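Local coordinates for protein pseudoalteromonas arctica PAMC 21717 (Pseudoalteromonas arctica, PDB 5YL7) that hydrolyses peptide bonds as a cold-active, calcium-binding serine protease of the subtilase family from the psychrophilic bacterium Pseudoalteromonas arctica, at residues A38-L50 with D74-A86; A18-A30 with G327-S339. One frame throughout, in Å; residues are numbered along the deposited sequence.

Contact 1: A38-L50 with D74-A86. With CA (calcium ion), chain E; CA (calcium ion), chain C; CA (calcium ion), chain D.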
loop_
_atom_site.group_PDB
_atom_site.type_symbol
_atom_site.label_atom_id
_atom_site.label_comp_id
_atom_site.label_asym_id
_atom_site.label_seq_id
_atom_site.Cartn_x
_atom_site.Cartn_y
_atom_site.Cartn_z
ATOM N N ALA A 38 0.046 -6.814 5.767
ATOM C CA ALA A 38 1.164 -6.054 6.353
ATOM C C ALA A 38 1.450 -4.855 5.467
ATOM O O ALA A 38 1.636 -5.011 4.258
ATOM C CB ALA A 38 2.350 -6.968 6.556
ATOM N N VAL A 39 1.518 -3.689 6.065
ATOM C CA VAL A 39 1.810 -2.427 5.358
ATOM C C VAL A 39 3.193 -2.001 5.774
ATOM O O VAL A 39 3.412 -1.644 6.953
ATOM C CB VAL A 39 0.758 -1.369 5.650
ATOM C CG1 VAL A 39 1.189 -0.036 5.156
ATOM C CG2 VAL A 39 -0.564 -1.783 5.084
ATOM N N LEU A 40 4.167 -2.107 4.860
ATOM C CA LEU A 40 5.577 -1.797 5.129
ATOM C C LEU A 40 5.808 -0.385 4.710
ATOM O O LEU A 40 5.784 -0.109 3.501
ATOM C CB LEU A 40 6.487 -2.773 4.370
ATOM C CG LEU A 40 6.765 -4.105 5.052
ATOM C CD1 LEU A 40 5.492 -4.908 5.261
ATOM C CD2 LEU A 40 7.731 -4.928 4.201
ATOM N N ASP A 41 5.956 0.547 5.647
ATOM C CA ASP A 41 5.816 1.959 5.331
ATOM C C ASP A 41 6.420 2.767 6.435
ATOM O O ASP A 41 7.320 2.306 7.201
ATOM C CB ASP A 41 4.324 2.247 4.994
ATOM C CG ASP A 41 4.148 3.282 4.006
ATOM O OD1 ASP A 41 4.512 4.449 4.258
ATOM O OD2 ASP A 41 3.557 3.044 2.938
ATOM N N THR A 42 5.916 4.008 6.605
ATOM C CA THR A 42 6.452 4.941 7.589
ATOM C C THR A 42 5.933 4.701 9.013
ATOM O O THR A 42 6.324 5.439 9.917
ATOM C CB THR A 42 6.198 6.416 7.169
ATOM O OG1 THR A 42 4.750 6.646 7.254
ATOM C CG2 THR A 42 6.655 6.714 5.788
ATOM N N GLY A 43 5.078 3.705 9.182
ATOM C CA GLY A 43 4.328 3.538 10.389
ATOM C C GLY A 43 2.956 4.075 10.318
ATOM O O GLY A 43 2.475 4.411 9.218
ATOM N N TYR A 44 2.265 4.205 11.435
ATOM C CA TYR A 44 0.865 4.686 11.452
ATOM C C TYR A 44 0.621 5.626 12.625
ATOM O O TYR A 44 1.373 5.568 13.615
ATOM C CB TYR A 44 -0.110 3.525 11.491
ATOM C CG TYR A 44 -0.193 2.847 12.818
ATOM C CD1 TYR A 44 0.819 2.068 13.361
ATOM C CD2 TYR A 44 -1.287 3.022 13.673
ATOM C CE1 TYR A 44 0.752 1.563 14.595
ATOM C CE2 TYR A 44 -1.347 2.500 14.916
ATOM C CZ TYR A 44 -0.340 1.768 15.378
ATOM O OH TYR A 44 -0.359 1.213 16.640
ATOM N N ARG A 45 -0.437 6.430 12.497
ATOM C CA ARG A 45 -1.031 7.032 13.694
ATOM C C ARG A 45 -2.323 6.355 13.961
ATOM O O ARG A 45 -3.019 5.856 13.034
ATOM C CB ARG A 45 -1.241 8.523 13.506
ATOM C CG ARG A 45 -0.009 9.342 13.289
ATOM C CD ARG A 45 1.097 9.112 14.253
ATOM N NE ARG A 45 0.658 9.182 15.648
ATOM C CZ ARG A 45 1.447 8.822 16.676
ATOM N NH1 ARG A 45 0.923 8.796 17.889
ATOM N NH2 ARG A 45 2.672 8.483 16.468
ATOM N N PRO A 46 -2.755 6.259 15.227
ATOM C CA PRO A 46 -3.982 5.539 15.611
ATOM C C PRO A 46 -5.247 6.340 15.327
ATOM O O PRO A 46 -6.090 6.622 16.212
ATOM C CB PRO A 46 -3.759 5.280 17.117
ATOM C CG PRO A 46 -3.092 6.537 17.521
ATOM C CD PRO A 46 -2.061 6.789 16.436
ATOM N N HIS A 47 -5.424 6.665 14.078
ATOM C CA HIS A 47 -6.548 7.498 13.599
ATOM C C HIS A 47 -7.831 6.833 14.047
ATOM O O HIS A 47 -8.004 5.606 13.937
ATOM C CB HIS A 47 -6.424 7.607 12.060
ATOM C CG HIS A 47 -7.360 8.589 11.436
ATOM N ND1 HIS A 47 -8.735 8.484 11.490
ATOM C CD2 HIS A 47 -7.045 9.621 10.632
ATOM C CE1 HIS A 47 -9.222 9.480 10.745
ATOM N NE2 HIS A 47 -8.212 10.174 10.212
ATOM N N ALA A 48 -8.766 7.644 14.466
ATOM C CA ALA A 48 -10.082 7.141 14.868
ATOM C C ALA A 48 -10.809 6.300 13.876
ATOM O O ALA A 48 -11.613 5.422 14.180
ATOM C CB ALA A 48 -11.017 8.302 15.271
ATOM N N ASP A 49 -10.511 6.566 12.547
ATOM C CA ASP A 49 -11.146 5.815 11.460
ATOM C C ASP A 49 -10.314 4.657 10.909
ATOM O O ASP A 49 -10.541 4.152 9.848
ATOM C CB ASP A 49 -11.592 6.721 10.306
ATOM C CG ASP A 49 -12.800 6.272 9.571
ATOM O OD1 ASP A 49 -13.688 5.631 10.198
ATOM O OD2 ASP A 49 -12.907 6.544 8.326
ATOM N N LEU A 50 -9.282 4.295 11.706
ATOM C CA LEU A 50 -8.334 3.210 11.297
ATOM C C LEU A 50 -8.044 2.247 12.439
ATOM O O LEU A 50 -7.853 1.049 12.198
ATOM C CB LEU A 50 -7.019 3.902 10.827
ATOM C CG LEU A 50 -5.930 2.956 10.330
ATOM C CD1 LEU A 50 -6.425 2.108 9.147
ATOM C CD2 LEU A 50 -4.701 3.759 10.017
ATOM N N ASP A 74 12.231 -1.833 17.468
ATOM C CA ASP A 74 11.345 -1.846 18.606
ATOM C C ASP A 74 9.962 -2.276 18.248
ATOM O O ASP A 74 9.603 -2.267 17.038
ATOM C CB ASP A 74 11.282 -0.474 19.284
ATOM C CG ASP A 74 10.583 0.585 18.432
ATOM O OD1 ASP A 74 9.326 0.679 18.580
ATOM O OD2 ASP A 74 11.198 1.301 17.656
ATOM N N SER A 75 9.097 -2.593 19.173
ATOM C CA SER A 75 7.797 -3.152 18.893
ATOM C C SER A 75 6.707 -2.109 18.536
ATOM O O SER A 75 5.637 -2.562 18.190
ATOM C CB SER A 75 7.287 -4.099 19.982
ATOM O OG SER A 75 7.026 -3.315 21.099
ATOM N N ASP A 76 7.014 -0.824 18.611
ATOM C CA ASP A 76 5.956 0.199 18.357
ATOM C C ASP A 76 6.190 0.767 16.966
ATOM O O ASP A 76 7.097 1.533 16.710
ATOM C CB ASP A 76 6.081 1.260 19.435
ATOM C CG ASP A 76 5.023 2.260 19.342
ATOM O OD1 ASP A 76 4.228 2.296 18.385
ATOM O OD2 ASP A 76 4.814 3.053 20.316
ATOM N N ALA A 77 5.287 0.407 16.054
ATOM C CA ALA A 77 5.356 0.808 14.647
ATOM C C ALA A 77 4.658 2.085 14.388
ATOM O O ALA A 77 4.365 2.463 13.238
ATOM C CB ALA A 77 4.779 -0.315 13.775
ATOM N N ARG A 78 4.267 2.873 15.423
ATOM C CA ARG A 78 3.732 4.181 15.163
ATOM C C ARG A 78 4.708 5.094 14.489
ATOM O O ARG A 78 5.925 4.981 14.649
ATOM C CB ARG A 78 3.167 4.808 16.445
ATOM C CG ARG A 78 1.896 4.168 16.870
ATOM C CD ARG A 78 1.335 4.698 18.169
ATOM N NE ARG A 78 0.140 3.994 18.564
ATOM C CZ ARG A 78 -0.785 4.447 19.454
ATOM N NH1 ARG A 78 -0.673 5.622 19.974
ATOM N NH2 ARG A 78 -1.812 3.678 19.719
ATOM N N ASP A 79 4.183 6.029 13.681
ATOM C CA ASP A 79 4.980 6.966 12.939
ATOM C C ASP A 79 5.226 8.192 13.790
ATOM O O ASP A 79 4.258 8.923 14.080
ATOM C CB ASP A 79 4.234 7.351 11.666
ATOM C CG ASP A 79 4.991 8.153 10.688
ATOM O OD1 ASP A 79 6.104 8.656 11.012
ATOM O OD2 ASP A 79 4.459 8.372 9.558
ATOM N N PRO A 80 6.473 8.500 14.164
ATOM C CA PRO A 80 6.755 9.745 14.930
ATOM C C PRO A 80 6.737 10.953 14.093
ATOM O O PRO A 80 6.851 12.074 14.647
ATOM C CB PRO A 80 8.114 9.457 15.496
ATOM C CG PRO A 80 8.834 8.627 14.413
ATOM C CD PRO A 80 7.691 7.764 13.875
ATOM N N GLY A 81 6.692 10.828 12.791
ATOM C CA GLY A 81 6.829 11.847 11.819
ATOM C C GLY A 81 8.168 11.840 11.111
ATOM O O GLY A 81 9.188 11.787 11.775
ATOM N N ASP A 82 8.125 11.912 9.817
ATOM C CA ASP A 82 9.350 11.841 8.953
ATOM C C ASP A 82 9.752 13.161 8.373
ATOM O O ASP A 82 10.586 13.223 7.448
ATOM C CB ASP A 82 9.224 10.710 7.910
ATOM C CG ASP A 82 8.197 10.987 6.912
ATOM O OD1 ASP A 82 7.602 12.087 6.898
ATOM O OD2 ASP A 82 7.853 10.146 6.064
ATOM N N ALA A 83 9.245 14.254 8.916
ATOM C CA ALA A 83 9.668 15.580 8.511
ATOM C C ALA A 83 11.165 15.713 8.617
ATOM O O ALA A 83 11.792 15.234 9.531
ATOM C CB ALA A 83 9.037 16.693 9.384
ATOM N N VAL A 84 11.696 16.459 7.621
ATOM C CA VAL A 84 13.151 16.742 7.572
ATOM C C VAL A 84 13.364 18.257 7.316
ATOM O O VAL A 84 12.689 18.873 6.554
ATOM C CB VAL A 84 13.873 15.846 6.531
ATOM C CG1 VAL A 84 13.994 14.442 7.035
ATOM C CG2 VAL A 84 13.252 15.953 5.207
ATOM N N ALA A 85 14.485 18.677 7.866
ATOM C CA ALA A 85 14.964 20.078 7.605
ATOM C C ALA A 85 15.729 20.092 6.331
ATOM O O ALA A 85 16.182 19.027 5.855
ATOM C CB ALA A 85 15.832 20.454 8.736
ATOM N N ALA A 86 15.924 21.311 5.779
ATOM C CA ALA A 86 16.745 21.441 4.574
ATOM C C ALA A 86 18.145 20.826 4.761
ATOM O O ALA A 86 18.718 20.906 5.850
ATOM C CB ALA A 86 16.960 22.935 4.265
HETATM CA CA CA E . 9.158 2.720 17.117
HETATM CA CA CA C . -15.035 5.197 8.212
HETATM CA CA CA D . 13.079 2.703 17.305
HETATM O O HOH W 1 2.027 7.308 9.038
HETATM O O HOH W 2 -2.594 1.446 17.904
HETATM O O HOH W 3 7.792 4.562 16.589
HETATM O O HOH W 4 13.142 2.208 15.008
HETATM O O HOH W 5 13.231 2.718 19.639
HETATM O O HOH W 6 8.931 3.592 19.298
#
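The side chain of R78 runs extended across one face of the Y44 ring, its CG 4.0 Å from the ring centroid in a CH-pi contact. Ring and guanidinium planes stand 80° apart, and the tyrosine hydroxyl meets the guanidinium at its edge: R78 NE gives Y44 OH a weak hydrogen bond of 3.4 Å, and a water joins that hydroxyl to R78 NH2. P46 lays its CG over a face of the same guanidinium. Arginine suits the place because its aliphatic CG lies on the ring while its flat, charged end reaches the hydroxyl and P46. Cut back to an alanine here, the side chain would probably leave the Y44 face and P46 without their partner and the hydroxyl without its weak NE bond.

R45 crosses R78 at about a right angle. Bends at chi2 (-49°) and chi3 (-51°) fold its chain back, and NH2 bonds D79 O at 2.9 Å. A single backbone bridge joins Y44 to R78: D79 N gives Y44 O a 2.8 Å bond, and Y44 N reaches A77 O at 3.3 Å. G43 fits where a side chain would collide with A77 O.

T42 OG1 donates to D79 OD2 over 2.9 Å, from above the carboxylate plane; D79 OD1 accepts from G81 N in an Asx turn. D74 binds one calcium ion with both carboxylate oxygens and a second with OD2, whereas D76 gives its backbone O. Loop 74-86 thus packs against the turn just after D41, probably the acid of the subtilase catalytic triad, with H100, whose side chain touches T42, its likely histidine.

Contact 2: A18-A30 with G327-S339; sequences AGGLNLPTAWDTA and GIVDAAAAVAAAS
I328 CD1 comes within 4.0 Å of A18 O, and V329 lies side by side with L21, where the chain enters the C-terminal helix, 331-338. This packs on the short, weakly bonded helix 23-27 near the N-terminus of the subtilase fold, the two axes 28° from parallel and 7.6 Å apart. A water bridges V329 O and G20 O. D330 is the N-cap: with CG anti to the backbone N (chi1 175°), its OD1 accepts from A333 N and, from the opposite face of the carboxylate, from N22 ND2 at 2.8 Å. An aspartate suits this place because its short acidic side chain can bond an amide of the first helical turn. A331 N, also in that turn, donates to L21 O at 2.9 Å, nearly in line with the carbonyl. Alanines follow where the helices come close: A331 CB touches L23 CD2 and A26 CB, and A332 CB sits against T25 and N22. One turn on, the branched V335 sets CG2 against A26 and both methyls near A30, while its CG1 presses tightly on T29 CG2, 3.4 Å away. Last comes S339, whose OG bonds back to V335 O at 2.7 Å and lies 3.8 Å from T29 CG2.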
loop_
_atom_site.group_PDB
_atom_site.type_symbol
_atom_site.label_atom_id
_atom_site.label_comp_id
_atom_site.label_asym_id
_atom_site.label_seq_id
_atom_site.Cartn_x
_atom_site.Cartn_y
_atom_site.Cartn_z
ATOM N N ALA A 18 -14.862 5.185 -14.780
ATOM C CA ALA A 18 -13.630 5.398 -15.544
ATOM C C ALA A 18 -12.399 4.938 -14.778
ATOM O O ALA A 18 -11.585 4.168 -15.365
ATOM C CB ALA A 18 -13.484 6.840 -15.993
ATOM N N GLY A 19 -12.203 5.400 -13.569
ATOM C CA GLY A 19 -10.951 5.150 -12.841
ATOM C C GLY A 19 -11.123 4.366 -11.550
ATOM O O GLY A 19 -10.091 4.149 -10.874
ATOM N N GLY A 20 -12.290 3.870 -11.220
ATOM C CA GLY A 20 -12.461 3.197 -9.966
ATOM C C GLY A 20 -12.255 1.718 -10.001
ATOM O O GLY A 20 -12.107 1.064 -11.018
ATOM N N LEU A 21 -12.202 1.144 -8.772
ATOM C CA LEU A 21 -11.856 -0.239 -8.526
ATOM C C LEU A 21 -13.006 -1.239 -8.601
ATOM O O LEU A 21 -12.820 -2.428 -8.378
ATOM C CB LEU A 21 -11.147 -0.367 -7.177
ATOM C CG LEU A 21 -10.072 -1.417 -7.043
ATOM C CD1 LEU A 21 -8.821 -1.109 -7.835
ATOM C CD2 LEU A 21 -9.780 -1.657 -5.575
ATOM N N ASN A 22 -14.243 -0.748 -8.822
ATOM C CA ASN A 22 -15.436 -1.587 -8.928
ATOM C C ASN A 22 -15.662 -2.374 -7.649
ATOM O O ASN A 22 -15.956 -3.563 -7.710
ATOM C CB ASN A 22 -15.362 -2.504 -10.175
ATOM C CG ASN A 22 -16.712 -2.972 -10.639
ATOM O OD1 ASN A 22 -17.732 -2.289 -10.413
ATOM N ND2 ASN A 22 -16.726 -4.137 -11.262
ATOM N N LEU A 23 -15.577 -1.660 -6.523
ATOM C CA LEU A 23 -15.709 -2.276 -5.186
ATOM C C LEU A 23 -17.148 -2.586 -4.740
ATOM O O LEU A 23 -17.325 -3.630 -4.105
ATOM C CB LEU A 23 -14.991 -1.459 -4.186
ATOM C CG LEU A 23 -13.483 -1.743 -4.167
ATOM C CD1 LEU A 23 -12.726 -0.588 -3.514
ATOM C CD2 LEU A 23 -13.179 -3.087 -3.471
ATOM N N PRO A 24 -18.154 -1.721 -4.990
ATOM C CA PRO A 24 -19.452 -2.048 -4.356
ATOM C C PRO A 24 -19.960 -3.422 -4.659
ATOM O O PRO A 24 -20.444 -4.120 -3.679
ATOM C CB PRO A 24 -20.333 -0.917 -4.931
ATOM C CG PRO A 24 -19.415 0.274 -5.019
ATOM C CD PRO A 24 -18.122 -0.369 -5.555
ATOM N N THR A 25 -19.883 -3.921 -5.848
ATOM C CA THR A 25 -20.298 -5.229 -6.152
ATOM C C THR A 25 -19.448 -6.304 -5.511
ATOM O O THR A 25 -19.866 -7.365 -5.040
ATOM C CB THR A 25 -20.374 -5.472 -7.722
ATOM O OG1 THR A 25 -21.430 -4.603 -8.129
ATOM C CG2 THR A 25 -20.655 -6.964 -8.019
ATOM N N ALA A 26 -18.086 -6.038 -5.441
ATOM C CA ALA A 26 -17.234 -6.978 -4.751
ATOM C C ALA A 26 -17.613 -7.184 -3.292
ATOM O O ALA A 26 -17.577 -8.322 -2.804
ATOM C CB ALA A 26 -15.776 -6.497 -4.871
ATOM N N TRP A 27 -17.916 -6.077 -2.643
ATOM C CA TRP A 27 -18.274 -6.099 -1.196
ATOM C C TRP A 27 -19.549 -6.900 -0.931
ATOM O O TRP A 27 -19.721 -7.312 0.242
ATOM C CB TRP A 27 -18.385 -4.707 -0.709
ATOM C CG TRP A 27 -17.042 -3.942 -0.583
ATOM C CD1 TRP A 27 -15.818 -4.465 -0.269
ATOM C CD2 TRP A 27 -16.882 -2.556 -0.687
ATOM N NE1 TRP A 27 -14.934 -3.465 -0.179
ATOM C CE2 TRP A 27 -15.515 -2.260 -0.412
ATOM C CE3 TRP A 27 -17.727 -1.466 -0.998
ATOM C CZ2 TRP A 27 -15.036 -0.984 -0.388
ATOM C CZ3 TRP A 27 -17.266 -0.234 -1.032
ATOM C CH2 TRP A 27 -15.850 0.026 -0.754
ATOM N N ASP A 28 -20.405 -7.174 -1.918
ATOM C CA ASP A 28 -21.533 -8.110 -1.710
ATOM C C ASP A 28 -21.053 -9.458 -1.333
ATOM O O ASP A 28 -21.858 -10.274 -0.788
ATOM C CB ASP A 28 -22.380 -8.101 -2.994
ATOM C CG ASP A 28 -23.121 -6.839 -3.172
ATOM O OD1 ASP A 28 -23.395 -6.110 -2.207
ATOM O OD2 ASP A 28 -23.368 -6.484 -4.398
ATOM N N THR A 29 -19.814 -9.890 -1.703
ATOM C CA THR A 29 -19.297 -11.242 -1.545
ATOM C C THR A 29 -18.108 -11.300 -0.586
ATOM O O THR A 29 -17.827 -12.288 0.084
ATOM C CB THR A 29 -18.770 -11.752 -3.032
ATOM O OG1 THR A 29 -19.964 -11.828 -3.871
ATOM C CG2 THR A 29 -18.228 -13.058 -2.971
ATOM N N ALA A 30 -17.195 -10.261 -0.627
ATOM C CA ALA A 30 -15.949 -10.343 0.169
ATOM C C ALA A 30 -15.619 -8.947 0.635
ATOM O O ALA A 30 -15.690 -7.970 -0.109
ATOM C CB ALA A 30 -14.808 -10.883 -0.690
ATOM N N GLY A 327 -4.547 -4.349 -17.412
ATOM C CA GLY A 327 -5.785 -3.585 -17.276
ATOM C C GLY A 327 -5.851 -2.963 -15.896
ATOM O O GLY A 327 -4.846 -3.049 -15.151
ATOM N N ILE A 328 -6.978 -2.362 -15.587
ATOM C CA ILE A 328 -7.240 -1.825 -14.240
ATOM C C ILE A 328 -7.862 -2.934 -13.414
ATOM O O ILE A 328 -8.808 -3.607 -13.836
ATOM C CB ILE A 328 -8.161 -0.614 -14.297
ATOM C CG1 ILE A 328 -7.523 0.515 -15.116
ATOM C CG2 ILE A 328 -8.589 -0.125 -12.887
ATOM C CD1 ILE A 328 -8.458 1.616 -15.523
ATOM N N VAL A 329 -7.348 -3.159 -12.211
ATOM C CA VAL A 329 -7.933 -4.164 -11.298
ATOM C C VAL A 329 -9.437 -3.920 -11.107
ATOM O O VAL A 329 -9.829 -2.778 -10.887
ATOM C CB VAL A 329 -7.146 -4.166 -9.951
ATOM C CG1 VAL A 329 -7.893 -4.958 -8.875
ATOM C CG2 VAL A 329 -5.769 -4.686 -10.190
ATOM N N ASP A 330 -10.148 -5.030 -11.231
ATOM C CA ASP A 330 -11.608 -5.001 -11.101
ATOM C C ASP A 330 -11.951 -5.883 -9.944
ATOM O O ASP A 330 -11.872 -7.079 -10.010
ATOM C CB ASP A 330 -12.227 -5.490 -12.430
ATOM C CG ASP A 330 -13.700 -5.617 -12.403
ATOM O OD1 ASP A 330 -14.330 -5.652 -11.320
ATOM O OD2 ASP A 330 -14.324 -5.729 -13.525
ATOM N N ALA A 331 -12.261 -5.206 -8.823
ATOM C CA ALA A 331 -12.452 -5.988 -7.575
ATOM C C ALA A 331 -13.556 -7.014 -7.731
ATOM O O ALA A 331 -13.448 -8.120 -7.213
ATOM C CB ALA A 331 -12.774 -5.071 -6.444
ATOM N N ALA A 332 -14.654 -6.606 -8.320
ATOM C CA ALA A 332 -15.814 -7.551 -8.465
ATOM C C ALA A 332 -15.474 -8.769 -9.261
ATOM O O ALA A 332 -15.761 -9.925 -8.864
ATOM C CB ALA A 332 -16.997 -6.844 -9.043
ATOM N N ALA A 333 -14.756 -8.545 -10.399
ATOM C CA ALA A 333 -14.371 -9.668 -11.229
ATOM C C ALA A 333 -13.360 -10.585 -10.576
ATOM O O ALA A 333 -13.361 -11.789 -10.719
ATOM C CB ALA A 333 -13.876 -9.183 -12.587
ATOM N N ALA A 334 -12.397 -9.994 -9.823
ATOM C CA ALA A 334 -11.449 -10.746 -9.101
ATOM C C ALA A 334 -12.087 -11.644 -8.023
ATOM O O ALA A 334 -11.720 -12.779 -7.906
ATOM C CB ALA A 334 -10.383 -9.792 -8.463
ATOM N N VAL A 335 -13.023 -11.039 -7.258
ATOM C CA VAL A 335 -13.713 -11.865 -6.238
ATOM C C VAL A 335 -14.525 -12.968 -6.893
ATOM O O VAL A 335 -14.481 -14.096 -6.376
ATOM C CB VAL A 335 -14.505 -10.939 -5.355
ATOM C CG1 VAL A 335 -15.586 -11.656 -4.547
ATOM C CG2 VAL A 335 -13.617 -10.071 -4.484
ATOM N N ALA A 336 -15.179 -12.675 -8.003
ATOM C CA ALA A 336 -15.895 -13.723 -8.725
ATOM C C ALA A 336 -14.990 -14.836 -9.144
ATOM O O ALA A 336 -15.303 -16.052 -9.030
ATOM C CB ALA A 336 -16.597 -13.145 -9.931
ATOM N N ALA A 337 -13.803 -14.515 -9.637
ATOM C CA ALA A 337 -12.848 -15.508 -10.049
ATOM C C ALA A 337 -12.242 -16.290 -8.939
ATOM O O ALA A 337 -11.800 -17.440 -9.153
ATOM C CB ALA A 337 -11.716 -14.841 -10.907
ATOM N N ALA A 338 -12.237 -15.746 -7.731
ATOM C CA ALA A 338 -11.711 -16.455 -6.589
ATOM C C ALA A 338 -12.820 -17.268 -5.896
ATOM O O ALA A 338 -12.514 -17.961 -4.935
ATOM C CB ALA A 338 -11.242 -15.410 -5.605
ATOM N N SER A 339 -14.083 -17.118 -6.277
ATOM C CA SER A 339 -15.233 -17.784 -5.615
ATOM C C SER A 339 -15.551 -19.121 -6.338
ATOM O O SER A 339 -16.489 -19.776 -5.770
ATOM C CB SER A 339 -16.406 -16.803 -5.557
ATOM O OG SER A 339 -16.129 -15.630 -4.808
HETATM O O HOH W 7 -12.103 -1.553 -11.824
#

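Contact 1 and contact 2 lie on opposite sides of the chain's centre, with centres about 29 Å apart and nearest atoms about 12 Å apart. Both are partly buried, but they share no element; helix 23-27 of contact 2 simply precedes strand 36-41 of contact 1, whose two segments are nested in the loop that contact 2 closes between the chain ends. Their chemistry follows their place. Contact 1 joins loops beyond a strand end with arginines, carboxylates and nearby calcium ions, whereas contact 2 pairs helices chiefly through alanine, valine and leucine, keeping its polar bonds mostly to the helix start.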